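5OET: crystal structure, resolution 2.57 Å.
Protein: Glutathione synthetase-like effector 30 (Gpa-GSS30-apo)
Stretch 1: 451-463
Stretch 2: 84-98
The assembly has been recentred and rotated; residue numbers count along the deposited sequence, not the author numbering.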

# COMPACT_ATOMS: atom_id res chain seq x y z
N PRO A 451 -22.86 -18.02 -19.24
CA PRO A 451 -22.30 -17.55 -17.97
C PRO A 451 -23.22 -16.62 -17.17
O PRO A 451 -23.99 -15.86 -17.76
CB PRO A 451 -21.03 -16.81 -18.43
CG PRO A 451 -21.38 -16.29 -19.80
CD PRO A 451 -22.57 -17.07 -20.33
N MET A 452 -23.10 -16.68 -15.85
CA MET A 452 -23.88 -15.86 -14.91
C MET A 452 -23.51 -14.39 -15.07
O MET A 452 -22.34 -14.03 -15.03
CB MET A 452 -23.59 -16.31 -13.47
CG MET A 452 -24.39 -15.60 -12.38
SD MET A 452 -23.75 -15.85 -10.73
CE MET A 452 -22.22 -14.92 -10.85
N VAL A 453 -24.52 -13.56 -15.26
CA VAL A 453 -24.35 -12.14 -15.46
C VAL A 453 -24.87 -11.45 -14.21
O VAL A 453 -25.98 -11.69 -13.76
CB VAL A 453 -25.12 -11.66 -16.72
CG1 VAL A 453 -25.14 -10.15 -16.81
CG2 VAL A 453 -24.49 -12.26 -17.97
N ILE A 454 -24.05 -10.58 -13.65
CA ILE A 454 -24.43 -9.79 -12.48
C ILE A 454 -24.14 -8.32 -12.78
O ILE A 454 -23.51 -8.00 -13.79
CB ILE A 454 -23.74 -10.29 -11.18
CG1 ILE A 454 -22.21 -10.19 -11.25
CG2 ILE A 454 -24.15 -11.73 -10.88
CD1 ILE A 454 -21.64 -8.85 -10.80
N LYS A 455 -24.62 -7.44 -11.91
CA LYS A 455 -24.44 -5.99 -12.02
C LYS A 455 -23.43 -5.52 -10.97
O LYS A 455 -23.45 -5.97 -9.82
CB LYS A 455 -25.78 -5.28 -11.80
CG LYS A 455 -26.85 -5.51 -12.87
CD LYS A 455 -26.92 -4.37 -13.89
CE LYS A 455 -28.35 -4.15 -14.44
NZ LYS A 455 -28.64 -4.87 -15.71
N ASN A 456 -22.54 -4.62 -11.37
CA ASN A 456 -21.56 -4.03 -10.48
C ASN A 456 -21.06 -2.72 -11.08
O ASN A 456 -21.45 -2.36 -12.21
CB ASN A 456 -20.39 -5.01 -10.27
CG ASN A 456 -19.82 -4.95 -8.85
OD1 ASN A 456 -19.67 -3.87 -8.29
ND2 ASN A 456 -19.51 -6.10 -8.28
N HIS A 457 -20.23 -2.01 -10.33
CA HIS A 457 -19.63 -0.77 -10.81
C HIS A 457 -18.12 -0.96 -10.97
O HIS A 457 -17.48 -1.58 -10.13
CB HIS A 457 -19.91 0.36 -9.82
CG HIS A 457 -21.31 0.35 -9.31
ND1 HIS A 457 -22.38 0.73 -10.07
CD2 HIS A 457 -21.81 -0.02 -8.10
CE1 HIS A 457 -23.49 0.59 -9.37
NE2 HIS A 457 -23.18 0.12 -8.17
N PHE A 458 -17.55 -0.39 -12.02
CA PHE A 458 -16.14 -0.59 -12.38
C PHE A 458 -15.32 0.70 -12.21
O PHE A 458 -15.66 1.72 -12.80
CB PHE A 458 -16.06 -1.04 -13.84
CG PHE A 458 -16.34 -2.50 -14.07
CD1 PHE A 458 -16.88 -3.33 -13.09
CD2 PHE A 458 -16.06 -3.05 -15.34
CE1 PHE A 458 -17.10 -4.68 -13.36
CE2 PHE A 458 -16.28 -4.39 -15.60
CZ PHE A 458 -16.80 -5.21 -14.61
N VAL A 459 -14.26 0.65 -11.43
CA VAL A 459 -13.45 1.82 -11.13
C VAL A 459 -12.11 1.71 -11.85
O VAL A 459 -11.38 0.77 -11.60
CB VAL A 459 -13.18 1.90 -9.62
CG1 VAL A 459 -12.42 3.18 -9.27
CG2 VAL A 459 -14.50 1.82 -8.89
N ARG A 460 -11.81 2.66 -12.73
CA ARG A 460 -10.60 2.63 -13.53
C ARG A 460 -9.80 3.90 -13.33
O ARG A 460 -10.38 4.95 -13.09
CB ARG A 460 -10.93 2.51 -15.00
CG ARG A 460 -11.07 1.08 -15.46
CD ARG A 460 -11.61 1.01 -16.89
NE ARG A 460 -13.00 0.53 -16.95
CZ ARG A 460 -13.81 0.61 -18.02
NH1 ARG A 460 -13.40 1.17 -19.17
NH2 ARG A 460 -15.05 0.11 -17.94
N PRO A 461 -8.46 3.79 -13.46
CA PRO A 461 -7.52 4.92 -13.49
C PRO A 461 -7.86 6.04 -14.49
O PRO A 461 -8.09 5.76 -15.65
CB PRO A 461 -6.22 4.27 -13.91
CG PRO A 461 -6.32 2.87 -13.42
CD PRO A 461 -7.75 2.49 -13.48
N ASN A 462 -7.89 7.28 -14.01
CA ASN A 462 -8.06 8.49 -14.84
C ASN A 462 -9.33 8.53 -15.72
O ASN A 462 -9.33 9.16 -16.77
CB ASN A 462 -6.79 8.73 -15.68
CG ASN A 462 -5.55 8.92 -14.80
OD1 ASN A 462 -5.30 10.02 -14.28
ND2 ASN A 462 -4.79 7.84 -14.61
N MET A 463 -10.40 7.88 -15.27
CA MET A 463 -11.74 8.05 -15.86
C MET A 463 -12.82 7.96 -14.83
O MET A 463 -12.60 7.47 -13.74
CB MET A 463 -12.03 7.01 -16.94
CG MET A 463 -11.70 5.57 -16.66
SD MET A 463 -11.98 4.67 -18.21
CE MET A 463 -13.77 4.77 -18.43
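Stretch 2 84-98: TQFLPLSLYPSPFPR

Stretch 2 runs alongside stretch 1 in the opposite direction, and no two residues that touch across the stretches are fewer than 355 positions apart in the sequence. Stretch 1 is a strand from Ile 454 through Phe 458. Stretch 2 is more broken: it ends one strand at residues 84-86, adds a short strand at 89-90, turns through loop at Leu 91, whose phi/psi of -69/-39 departs from the extended conformation, and is again extended around Pro 95 and Phe 96. The axes of the long strand of stretch 1 and this last strand of stretch 2 approach to 7.1 Å, with 151° between their N-to-C directions, so the two run roughly antiparallel there, without beta bridges between them.

True sheet pairing is confined to the centre. Val 459 and Leu 89 form an antiparallel hydrogen-bonded pair with CA atoms 5.5 Å apart: Val 459 N donates to Leu 89 O at 2.9 Å, nearly straight at 173°, while the return bond from Leu 89 N to Val 459 O is weak at 3.3 Å. Phe 458 and Ser 90 make the neighbouring non-hydrogen-bonded pair, their CA atoms 4.6 Å apart. Beyond it, Leu 91 N donates to His 457 O at 2.8 Å, and the same carbonyl receives a CA-H...O contact from Ser 90 CA at 3.2 Å. The register continues with Arg 460 near Pro 88, CA to CA 4.9 Å; proline, lacking an amide hydrogen, cannot donate a backbone bond here, but its CA lies 3.5 Å from Val 459 O.

Where the backbones separate, the side chain of Asn 456 bridges the gap. Its carboxamide can both donate and accept: Asn 456 ND2 donates to Tyr 92 O at 2.7 Å and to Ser 94 OG at 2.6 Å, while Asn 456 OD1 accepts a weak bond from Tyr 92 N at 3.5 Å. Asn 456 OD1 also takes the amide of His 457 N at 2.8 Å, which helps hold the group in place. The imidazole of His 457 meets the Tyr 92 ring edge to edge, CD2 to CD2 4.1 Å.

Apolar contacts lie to both ends of this polar link along stretch 1. Val 459 and Leu 89 share one face of the sheet, with Val 459 CB 3.9 Å from Leu 89 CD1; branched at CB, valine suits an extended strand and also reaches Leu 91, CG2 to CB 4.2 Å. Toward the start of stretch 1, Ile 454 CG2 packs on Pro 95 CG at 4.0 Å. The long, flexible Met 452 places CE 4.0 Å from Phe 96 CD1 and SD 4.0 Å from Pro 97 CD, just before a helix begins.

At the other end, a type II turn from Arg 460 to Met 463 has Pro 461 at its second position, where the fixed phi of proline is favoured. The same rigid ring lies over one face of Phe 86, with Pro 461 CG 4.0 Å from the ring centroid in a CH-pi contact.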

# COMPACT_ATOMS: atom_id res chain seq x y z
N THR A 84 3.62 4.30 -10.59
CA THR A 84 2.62 3.33 -10.24
C THR A 84 1.20 3.85 -10.44
O THR A 84 0.94 5.05 -10.35
CB THR A 84 2.77 2.82 -8.80
OG1 THR A 84 2.82 3.92 -7.91
CG2 THR A 84 4.03 2.00 -8.66
N GLN A 85 0.31 2.89 -10.71
CA GLN A 85 -1.10 3.12 -10.97
C GLN A 85 -1.90 2.03 -10.27
O GLN A 85 -1.41 0.92 -10.15
CB GLN A 85 -1.39 3.08 -12.48
CG GLN A 85 -2.75 3.62 -12.87
CD GLN A 85 -2.99 5.03 -12.34
OE1 GLN A 85 -3.44 5.22 -11.19
NE2 GLN A 85 -2.69 6.03 -13.18
N PHE A 86 -3.12 2.35 -9.82
CA PHE A 86 -3.94 1.36 -9.11
C PHE A 86 -4.54 0.39 -10.11
O PHE A 86 -4.65 0.70 -11.30
CB PHE A 86 -5.03 1.98 -8.18
CG PHE A 86 -6.19 2.62 -8.91
CD1 PHE A 86 -6.12 3.96 -9.33
CD2 PHE A 86 -7.35 1.90 -9.16
CE1 PHE A 86 -7.18 4.54 -10.00
CE2 PHE A 86 -8.40 2.48 -9.82
CZ PHE A 86 -8.32 3.80 -10.25
N LEU A 87 -4.90 -0.79 -9.62
CA LEU A 87 -5.42 -1.86 -10.45
C LEU A 87 -6.93 -1.70 -10.59
O LEU A 87 -7.62 -1.49 -9.59
CB LEU A 87 -5.11 -3.21 -9.82
CG LEU A 87 -3.62 -3.58 -9.70
CD1 LEU A 87 -3.45 -4.86 -8.88
CD2 LEU A 87 -2.97 -3.74 -11.06
N PRO A 88 -7.47 -1.81 -11.81
CA PRO A 88 -8.92 -1.66 -11.90
C PRO A 88 -9.69 -2.72 -11.09
O PRO A 88 -9.30 -3.88 -11.04
CB PRO A 88 -9.18 -1.79 -13.40
CG PRO A 88 -8.07 -2.63 -13.89
CD PRO A 88 -6.89 -2.15 -13.11
N LEU A 89 -10.77 -2.27 -10.47
CA LEU A 89 -11.49 -3.01 -9.45
C LEU A 89 -12.99 -2.77 -9.58
O LEU A 89 -13.44 -1.76 -10.13
CB LEU A 89 -11.01 -2.57 -8.07
CG LEU A 89 -11.13 -1.06 -7.72
CD1 LEU A 89 -12.36 -0.76 -6.89
CD2 LEU A 89 -9.91 -0.53 -6.97
N SER A 90 -13.76 -3.72 -9.09
CA SER A 90 -15.18 -3.53 -8.95
C SER A 90 -15.34 -2.80 -7.63
O SER A 90 -14.55 -3.04 -6.69
CB SER A 90 -15.91 -4.86 -8.94
OG SER A 90 -15.45 -5.65 -7.86
N LEU A 91 -16.34 -1.92 -7.55
CA LEU A 91 -16.53 -1.11 -6.35
C LEU A 91 -16.99 -1.96 -5.17
O LEU A 91 -16.55 -1.75 -4.02
CB LEU A 91 -17.55 -0.00 -6.61
CG LEU A 91 -17.76 1.06 -5.52
CD1 LEU A 91 -16.48 1.76 -5.12
CD2 LEU A 91 -18.75 2.11 -5.98
N TYR A 92 -17.86 -2.92 -5.46
CA TYR A 92 -18.46 -3.77 -4.46
C TYR A 92 -18.25 -5.21 -4.89
O TYR A 92 -18.04 -5.49 -6.08
CB TYR A 92 -19.96 -3.46 -4.32
CG TYR A 92 -20.23 -2.17 -3.58
CD1 TYR A 92 -20.01 -2.08 -2.21
CD2 TYR A 92 -20.67 -1.02 -4.26
CE1 TYR A 92 -20.22 -0.89 -1.52
CE2 TYR A 92 -20.90 0.18 -3.57
CZ TYR A 92 -20.66 0.24 -2.20
OH TYR A 92 -20.88 1.40 -1.48
N PRO A 93 -18.29 -6.13 -3.92
CA PRO A 93 -18.09 -7.52 -4.27
C PRO A 93 -19.29 -8.04 -5.05
O PRO A 93 -20.42 -7.67 -4.75
CB PRO A 93 -17.91 -8.23 -2.92
CG PRO A 93 -18.47 -7.31 -1.90
CD PRO A 93 -18.50 -5.93 -2.47
N SER A 94 -19.04 -8.83 -6.08
CA SER A 94 -20.11 -9.35 -6.95
C SER A 94 -20.72 -10.56 -6.26
O SER A 94 -20.00 -11.31 -5.61
CB SER A 94 -19.56 -9.75 -8.32
OG SER A 94 -19.18 -8.60 -9.08
N PRO A 95 -22.05 -10.73 -6.38
CA PRO A 95 -22.68 -11.90 -5.75
C PRO A 95 -22.30 -13.21 -6.44
O PRO A 95 -22.08 -13.24 -7.66
CB PRO A 95 -24.17 -11.63 -5.88
CG PRO A 95 -24.28 -10.68 -7.02
CD PRO A 95 -23.04 -9.85 -7.01
N PHE A 96 -22.21 -14.28 -5.66
CA PHE A 96 -21.78 -15.58 -6.14
C PHE A 96 -22.44 -16.65 -5.25
O PHE A 96 -22.49 -16.49 -4.02
CB PHE A 96 -20.22 -15.68 -6.13
CG PHE A 96 -19.68 -16.77 -7.03
CD1 PHE A 96 -19.46 -16.54 -8.38
CD2 PHE A 96 -19.41 -18.05 -6.53
CE1 PHE A 96 -18.99 -17.54 -9.21
CE2 PHE A 96 -18.94 -19.06 -7.36
CZ PHE A 96 -18.72 -18.81 -8.70
N PRO A 97 -22.97 -17.73 -5.85
CA PRO A 97 -23.61 -18.79 -5.06
C PRO A 97 -22.70 -19.43 -4.02
O PRO A 97 -21.61 -19.83 -4.36
CB PRO A 97 -24.02 -19.81 -6.11
CG PRO A 97 -24.33 -18.97 -7.30
CD PRO A 97 -23.30 -17.87 -7.28
N ARG A 98 -23.14 -19.52 -2.77
CA ARG A 98 -22.37 -20.18 -1.72
C ARG A 98 -21.97 -21.62 -2.03
O ARG A 98 -20.86 -22.04 -1.71
CB ARG A 98 -23.16 -20.18 -0.41
CG ARG A 98 -22.44 -20.80 0.79
CD ARG A 98 -23.17 -20.54 2.10
NE ARG A 98 -22.99 -19.14 2.54
CZ ARG A 98 -23.89 -18.16 2.48
NH1 ARG A 98 -25.12 -18.35 1.97
NH2 ARG A 98 -23.56 -16.95 2.92